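Local coordinates for protein processed glycerol phosphate lipoteichoic acid synthase 2 (Bacillus subtilis, PDB 2W8D) that belongs to the sulfatase family of the alkaline phosphatase superfamily and holds a magnesium ion at a metal site in its alpha/beta domain, at residues N33-L42 with Q187-N198. Numbering follows the deposited sequence.
Sequences NVIYVSLESL and QPFYTKFITLSN. With MG (magnesium ion), chain C.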
ATOM      1  N   ASN A  33     -12.976  -2.952 -12.806  1.00 15.39           N
ATOM      2  CA  ASN A  33     -11.879  -3.738 -12.351  1.00 14.71           C
ATOM      3  C   ASN A  33     -11.048  -2.923 -11.335  1.00 14.95           C
ATOM      4  O   ASN A  33     -11.143  -1.684 -11.275  1.00 14.23           O
ATOM      5  CB  ASN A  33     -11.015  -4.112 -13.537  1.00 14.69           C
ATOM      6  CG  ASN A  33     -11.783  -4.845 -14.600  1.00 15.75           C
ATOM      7  OD1 ASN A  33     -12.348  -5.896 -14.344  1.00 20.53           O
ATOM      8  ND2 ASN A  33     -11.807  -4.299 -15.809  1.00 13.95           N
ATOM      9  N   VAL A  34     -10.258  -3.633 -10.531  1.00 14.20           N
ATOM     10  CA  VAL A  34      -9.303  -3.008  -9.664  1.00 14.23           C
ATOM     11  C   VAL A  34      -7.957  -3.616 -10.041  1.00 14.47           C
ATOM     12  O   VAL A  34      -7.844  -4.836 -10.209  1.00 14.12           O
ATOM     13  CB  VAL A  34      -9.609  -3.307  -8.148  1.00 14.90           C
ATOM     14  CG1 VAL A  34      -8.503  -2.714  -7.207  1.00 13.59           C
ATOM     15  CG2 VAL A  34     -11.016  -2.843  -7.757  1.00 13.32           C
ATOM     16  N   ILE A  35      -6.943  -2.756 -10.169  1.00 14.02           N
ATOM     17  CA  ILE A  35      -5.569  -3.176 -10.405  1.00 12.79           C
ATOM     18  C   ILE A  35      -4.703  -2.482  -9.327  1.00 13.31           C
ATOM     19  O   ILE A  35      -4.531  -1.264  -9.341  1.00 13.07           O
ATOM     20  CB  ILE A  35      -5.104  -2.759 -11.838  1.00 12.34           C
ATOM     21  CG1 ILE A  35      -5.907  -3.480 -12.939  1.00 11.00           C
ATOM     22  CG2 ILE A  35      -3.608  -2.989 -12.018  1.00 13.44           C
ATOM     23  CD1 ILE A  35      -5.706  -2.918 -14.364  1.00  5.35           C
ATOM     24  N   TYR A  36      -4.179  -3.243  -8.373  1.00 12.75           N
ATOM     25  CA  TYR A  36      -3.279  -2.656  -7.407  1.00 13.54           C
ATOM     26  C   TYR A  36      -1.873  -2.840  -7.936  1.00 13.14           C
ATOM     27  O   TYR A  36      -1.562  -3.892  -8.516  1.00 14.85           O
ATOM     28  CB  TYR A  36      -3.383  -3.367  -6.040  1.00 13.92           C
ATOM     29  CG  TYR A  36      -4.399  -2.843  -5.083  1.00 15.05           C
ATOM     30  CD1 TYR A  36      -5.713  -3.291  -5.109  1.00 16.86           C
ATOM     31  CD2 TYR A  36      -4.029  -1.954  -4.076  1.00 20.33           C
ATOM     32  CE1 TYR A  36      -6.661  -2.844  -4.174  1.00 18.29           C
ATOM     33  CE2 TYR A  36      -4.965  -1.493  -3.133  1.00 21.39           C
ATOM     34  CZ  TYR A  36      -6.281  -1.947  -3.203  1.00 21.89           C
ATOM     35  OH  TYR A  36      -7.196  -1.492  -2.286  1.00 24.55           O
ATOM     36  N   VAL A  37      -1.022  -1.851  -7.703  1.00 12.87           N
ATOM     37  CA  VAL A  37       0.420  -1.957  -7.942  1.00 12.62           C
ATOM     38  C   VAL A  37       1.203  -1.538  -6.710  1.00 13.71           C
ATOM     39  O   VAL A  37       1.084  -0.411  -6.255  1.00 14.77           O
ATOM     40  CB  VAL A  37       0.913  -1.071  -9.104  1.00 12.54           C
ATOM     41  CG1 VAL A  37       2.393  -1.325  -9.334  1.00  9.34           C
ATOM     42  CG2 VAL A  37       0.067  -1.339 -10.382  1.00  8.10           C
ATOM     43  N   SER A  38       1.990  -2.462  -6.173  1.00 14.08           N
ATOM     44  CA  SER A  38       2.879  -2.183  -5.073  1.00 14.58           C
ATOM     45  C   SER A  38       4.217  -1.735  -5.630  1.00 15.10           C
ATOM     46  O   SER A  38       4.928  -2.523  -6.255  1.00 15.73           O
ATOM     47  CB  SER A  38       3.051  -3.454  -4.227  1.00 13.97           C
ATOM     48  OG  SER A  38       4.161  -3.362  -3.350  1.00 16.48           O
ATOM     49  N   LEU A  39       4.553  -0.465  -5.385  1.00 16.30           N
ATOM     50  CA  LEU A  39       5.785   0.203  -5.853  1.00 15.85           C
ATOM     51  C   LEU A  39       6.878   0.035  -4.827  1.00 16.30           C
ATOM     52  O   LEU A  39       6.939   0.789  -3.840  1.00 18.00           O
ATOM     53  CB  LEU A  39       5.509   1.686  -6.025  1.00 15.62           C
ATOM     54  CG  LEU A  39       4.364   2.029  -6.976  1.00 17.61           C
ATOM     55  CD1 LEU A  39       4.055   3.505  -6.971  1.00 15.04           C
ATOM     56  CD2 LEU A  39       4.682   1.574  -8.397  1.00 17.16           C
ATOM     57  N   GLU A  40       7.733  -0.956  -5.037  1.00 15.91           N
ATOM     58  CA  GLU A  40       8.725  -1.383  -4.059  1.00 15.63           C
ATOM     59  C   GLU A  40       9.617  -0.245  -3.538  1.00 16.20           C
ATOM     60  O   GLU A  40      10.283   0.460  -4.343  1.00 15.88           O
ATOM     61  CB  GLU A  40       9.622  -2.460  -4.703  1.00 15.86           C
ATOM     62  CG  GLU A  40      10.613  -3.151  -3.779  1.00 15.20           C
ATOM     63  CD  GLU A  40      10.022  -3.595  -2.447  1.00 16.12           C
ATOM     64  OE1 GLU A  40       9.101  -4.462  -2.427  1.00 14.09           O
ATOM     65  OE2 GLU A  40      10.481  -3.056  -1.406  1.00 15.86           O
ATOM     66  N   SER A  41       9.643  -0.096  -2.204  1.00 15.80           N
ATOM     67  CA  SER A  41      10.604   0.769  -1.499  1.00 15.92           C
ATOM     68  C   SER A  41      10.575   2.229  -1.955  1.00 16.65           C
ATOM     69  O   SER A  41      11.544   2.955  -1.755  1.00 16.28           O
ATOM     70  CB  SER A  41      12.025   0.234  -1.673  1.00 15.43           C
ATOM     71  OG  SER A  41      12.222  -1.010  -1.023  1.00 16.03           O
ATOM     72  N   LEU A  42       9.469   2.644  -2.580  1.00 17.29           N
ATOM     73  CA  LEU A  42       9.340   3.997  -3.134  1.00 17.65           C
ATOM     74  C   LEU A  42       8.747   5.011  -2.136  1.00 17.84           C
ATOM     75  O   LEU A  42       7.617   4.855  -1.662  1.00 18.84           O
ATOM     76  CB  LEU A  42       8.507   3.951  -4.409  1.00 16.83           C
ATOM     77  CG  LEU A  42       8.602   5.269  -5.188  1.00 19.38           C
ATOM     78  CD1 LEU A  42      10.010   5.468  -5.766  1.00 18.50           C
ATOM     79  CD2 LEU A  42       7.530   5.357  -6.275  1.00 18.32           C
ATOM     80  N   GLN A 187     -14.008 -10.880 -16.353  1.00 20.33           N
ATOM     81  CA  GLN A 187     -14.251  -9.554 -15.801  1.00 19.58           C
ATOM     82  C   GLN A 187     -15.585  -9.522 -15.057  1.00 18.62           C
ATOM     83  O   GLN A 187     -16.525 -10.187 -15.475  1.00 19.21           O
ATOM     84  CB  GLN A 187     -14.230  -8.531 -16.947  1.00 19.93           C
ATOM     85  CG  GLN A 187     -12.801  -8.087 -17.309  1.00 20.87           C
ATOM     86  CD  GLN A 187     -12.763  -6.968 -18.311  1.00 21.47           C
ATOM     87  OE1 GLN A 187     -13.382  -5.918 -18.121  1.00 23.03           O
ATOM     88  NE2 GLN A 187     -12.018  -7.176 -19.388  1.00 20.76           N
ATOM     89  N   PRO A 188     -15.679  -8.766 -13.946  1.00 17.47           N
ATOM     90  CA  PRO A 188     -14.681  -7.866 -13.359  1.00 16.30           C
ATOM     91  C   PRO A 188     -13.602  -8.603 -12.597  1.00 15.84           C
ATOM     92  O   PRO A 188     -13.849  -9.671 -12.053  1.00 14.94           O
ATOM     93  CB  PRO A 188     -15.499  -7.022 -12.392  1.00 15.95           C
ATOM     94  CG  PRO A 188     -16.655  -7.889 -12.001  1.00 16.37           C
ATOM     95  CD  PRO A 188     -16.863  -8.923 -13.076  1.00 16.91           C
ATOM     96  N   PHE A 189     -12.403  -8.027 -12.544  1.00 15.75           N
ATOM     97  CA  PHE A 189     -11.313  -8.655 -11.809  1.00 15.11           C
ATOM     98  C   PHE A 189     -10.663  -7.716 -10.821  1.00 15.48           C
ATOM     99  O   PHE A 189     -10.643  -6.503 -11.024  1.00 15.87           O
ATOM    100  CB  PHE A 189     -10.273  -9.252 -12.760  1.00 15.21           C
ATOM    101  CG  PHE A 189      -9.620  -8.245 -13.663  1.00 15.69           C
ATOM    102  CD1 PHE A 189      -8.764  -7.276 -13.153  1.00 16.71           C
ATOM    103  CD2 PHE A 189      -9.848  -8.266 -15.019  1.00 13.33           C
ATOM    104  CE1 PHE A 189      -8.167  -6.325 -14.013  1.00 17.84           C
ATOM    105  CE2 PHE A 189      -9.252  -7.344 -15.866  1.00 13.95           C
ATOM    106  CZ  PHE A 189      -8.422  -6.382 -15.369  1.00 15.61           C
ATOM    107  N   TYR A 190     -10.106  -8.291  -9.754  1.00 15.86           N
ATOM    108  CA  TYR A 190      -9.379  -7.556  -8.734  1.00 15.63           C
ATOM    109  C   TYR A 190      -7.975  -8.164  -8.654  1.00 15.32           C
ATOM    110  O   TYR A 190      -7.841  -9.351  -8.350  1.00 15.99           O
ATOM    111  CB  TYR A 190     -10.114  -7.739  -7.408  1.00 16.06           C
ATOM    112  CG  TYR A 190      -9.402  -7.220  -6.157  1.00 17.16           C
ATOM    113  CD1 TYR A 190      -8.341  -7.923  -5.567  1.00 15.56           C
ATOM    114  CD2 TYR A 190      -9.864  -6.066  -5.537  1.00 16.70           C
ATOM    115  CE1 TYR A 190      -7.742  -7.438  -4.402  1.00 18.15           C
ATOM    116  CE2 TYR A 190      -9.305  -5.592  -4.402  1.00 16.74           C
ATOM    117  CZ  TYR A 190      -8.244  -6.250  -3.847  1.00 18.68           C
ATOM    118  OH  TYR A 190      -7.755  -5.699  -2.713  1.00 19.63           O
ATOM    119  N   THR A 191      -6.948  -7.364  -8.918  1.00 13.75           N
ATOM    120  CA  THR A 191      -5.598  -7.876  -9.179  1.00 13.02           C
ATOM    121  C   THR A 191      -4.523  -7.079  -8.479  1.00 13.72           C
ATOM    122  O   THR A 191      -4.697  -5.876  -8.250  1.00 12.90           O
ATOM    123  CB  THR A 191      -5.248  -7.867 -10.680  1.00 13.37           C
ATOM    124  OG1 THR A 191      -5.515  -6.573 -11.231  1.00 11.38           O
ATOM    125  CG2 THR A 191      -6.071  -8.876 -11.398  1.00 11.42           C
ATOM    126  N   LYS A 192      -3.426  -7.764  -8.135  1.00 13.84           N
ATOM    127  CA  LYS A 192      -2.302  -7.165  -7.433  1.00 14.89           C
ATOM    128  C   LYS A 192      -1.024  -7.423  -8.193  1.00 14.90           C
ATOM    129  O   LYS A 192      -0.696  -8.587  -8.465  1.00 14.73           O
ATOM    130  CB  LYS A 192      -2.142  -7.750  -6.019  1.00 14.75           C
ATOM    131  CG  LYS A 192      -3.251  -7.399  -5.010  1.00 15.64           C
ATOM    132  CD  LYS A 192      -3.583  -8.621  -4.088  1.00 17.34           C
ATOM    133  CE  LYS A 192      -2.349  -9.165  -3.411  1.00 15.89           C
ATOM    134  NZ  LYS A 192      -1.639  -8.058  -2.669  1.00 15.41           N
ATOM    135  N   PHE A 193      -0.299  -6.345  -8.513  1.00 14.53           N
ATOM    136  CA  PHE A 193       1.021  -6.456  -9.111  1.00 15.15           C
ATOM    137  C   PHE A 193       2.121  -6.062  -8.122  1.00 15.84           C
ATOM    138  O   PHE A 193       2.212  -4.898  -7.693  1.00 16.22           O
ATOM    139  CB  PHE A 193       1.088  -5.582 -10.363  1.00 15.87           C
ATOM    140  CG  PHE A 193       0.288  -6.121 -11.522  1.00 14.05           C
ATOM    141  CD1 PHE A 193       0.915  -6.782 -12.554  1.00 14.75           C
ATOM    142  CD2 PHE A 193      -1.094  -5.966 -11.569  1.00 12.11           C
ATOM    143  CE1 PHE A 193       0.169  -7.290 -13.626  1.00 13.77           C
ATOM    144  CE2 PHE A 193      -1.825  -6.439 -12.613  1.00 13.83           C
ATOM    145  CZ  PHE A 193      -1.204  -7.109 -13.665  1.00 12.27           C
ATOM    146  N   ILE A 194       2.938  -7.032  -7.723  1.00 16.41           N
ATOM    147  CA  ILE A 194       3.987  -6.757  -6.739  1.00 16.56           C
ATOM    148  C   ILE A 194       5.334  -6.625  -7.447  1.00 16.22           C
ATOM    149  O   ILE A 194       5.905  -7.627  -7.898  1.00 15.73           O
ATOM    150  CB  ILE A 194       4.071  -7.844  -5.624  1.00 17.41           C
ATOM    151  CG1 ILE A 194       2.670  -8.294  -5.150  1.00 17.76           C
ATOM    152  CG2 ILE A 194       5.035  -7.361  -4.446  1.00 17.41           C
ATOM    153  CD1 ILE A 194       1.822  -7.223  -4.458  1.00 18.27           C
ATOM    154  N   THR A 195       5.819  -5.388  -7.567  1.00 16.19           N
ATOM    155  CA  THR A 195       7.079  -5.111  -8.256  1.00 16.38           C
ATOM    156  C   THR A 195       8.225  -5.580  -7.377  1.00 16.98           C
ATOM    157  O   THR A 195       8.034  -5.754  -6.192  1.00 17.60           O
ATOM    158  CB  THR A 195       7.242  -3.599  -8.631  1.00 16.35           C
ATOM    159  OG1 THR A 195       7.336  -2.762  -7.446  1.00 15.96           O
ATOM    160  CG2 THR A 195       6.074  -3.161  -9.495  1.00 14.85           C
ATOM    161  N   LEU A 196       9.409  -5.728  -7.967  1.00 17.84           N
ATOM    162  CA  LEU A 196      10.613  -6.294  -7.347  1.00 17.64           C
ATOM    163  C   LEU A 196      11.896  -5.480  -7.488  1.00 18.06           C
ATOM    164  O   LEU A 196      12.800  -5.614  -6.644  1.00 18.65           O
ATOM    165  CB  LEU A 196      10.928  -7.637  -8.012  1.00 17.32           C
ATOM    166  CG  LEU A 196      10.240  -8.818  -7.346  1.00 19.45           C
ATOM    167  CD1 LEU A 196      10.520 -10.107  -8.083  1.00 18.01           C
ATOM    168  CD2 LEU A 196      10.619  -8.889  -5.842  1.00 18.98           C
ATOM    169  N   SER A 197      12.013  -4.722  -8.584  1.00 17.64           N
ATOM    170  CA  SER A 197      13.275  -4.172  -9.037  1.00 17.81           C
ATOM    171  C   SER A 197      13.856  -3.097  -8.105  1.00 18.66           C
ATOM    172  O   SER A 197      15.062  -3.023  -7.968  1.00 18.48           O
ATOM    173  CB  SER A 197      13.134  -3.596 -10.457  1.00 18.34           C
ATOM    174  OG  SER A 197      13.203  -4.605 -11.475  1.00 19.79           O
ATOM    175  N   ASN A 198      13.022  -2.281  -7.458  1.00 18.38           N
ATOM    176  CA  ASN A 198      13.562  -1.225  -6.590  1.00 19.61           C
ATOM    177  C   ASN A 198      13.850  -1.730  -5.163  1.00 20.34           C
ATOM    178  O   ASN A 198      13.374  -1.138  -4.182  1.00 20.30           O
ATOM    179  CB  ASN A 198      12.638   0.008  -6.568  1.00 18.71           C
ATOM    180  CG  ASN A 198      13.328   1.245  -6.052  1.00 20.14           C
ATOM    181  OD1 ASN A 198      14.476   1.534  -6.433  1.00 20.51           O
ATOM    182  ND2 ASN A 198      12.634   2.005  -5.194  1.00 17.01           N
TER
HETATM  183 MG    MG C1636       9.091  -4.052  -0.227  1.00 14.90          MG
HETATM  184  O   HOH W   1      -8.301  -3.503  -1.371  1.00 17.50           O
HETATM  185  O   HOH W   2       6.784  -4.120  -4.106  1.00 19.48           O
HETATM  186  O   HOH W   3       8.678  -6.950  -3.630  1.00 22.60           O
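The amide of Asn-33 lies flat over one face of the Phe-189 ring, the two planes only 10° apart, with CB seated 3.9 Å from the ring centroid. From there OD1 takes the backbone N of Phe-189 on a lone pair, while ND2 reaches OE1 of Gln-187 at 3.2 Å, a nearly straight bond that arrives from above the Gln-187 carbonyl plane. Phe-189 has its CG between backbone N and carbonyl carbon (chi1 61°), which swings the ring back over Asn-33 and presents its edge to CG1 of Ile-35. On that same face of the sheet, CG2 of Ile-35 meets the CD2–CE2 side of Phe-193.

Parallel-strand backbone hydrogen bonds join Val-34, Tyr-36 and Ser-38 to the 189-195 backbone, and Thr-191 OG1 adds a second donor to Val-34 O beside its own N. The other face carries the tyrosines: CE1 of Tyr-36 approaches OH of Tyr-190 to 3.4 Å, the rings inclined at 54°, and one water joins both hydroxyls. Val-34 lies alongside Tyr-190, against CD2.

Where the strands end, Thr-195 OG1 gives its proton to Ser-38 O at 2.7 Å and accepts the N-H of Glu-40 at 3.0 Å, fixing the backbone at the metal ligand. Glu-40, bent at chi2, grips magnesium through both carboxylate oxygens; Ser-41 OG binds OE2 on its anti lone pair, and Asn-198 ND2 holds Glu-40 O. Asp-258, His-259 and phosphorylated Thr-84 also bind the ion. Such a ligand just past a central parallel strand is consistent with an alkaline phosphatase-like fold.

Strand 33-39 runs parallel between 189-194 and 251-257 in the central mixed sheet, with 125-130 beyond 189-194; helix 171-183 packs on the Phe-189 and Phe-193 face, and Lys-192 forms salt bridges to Glu-88 and Glu-92 of helix 86-93.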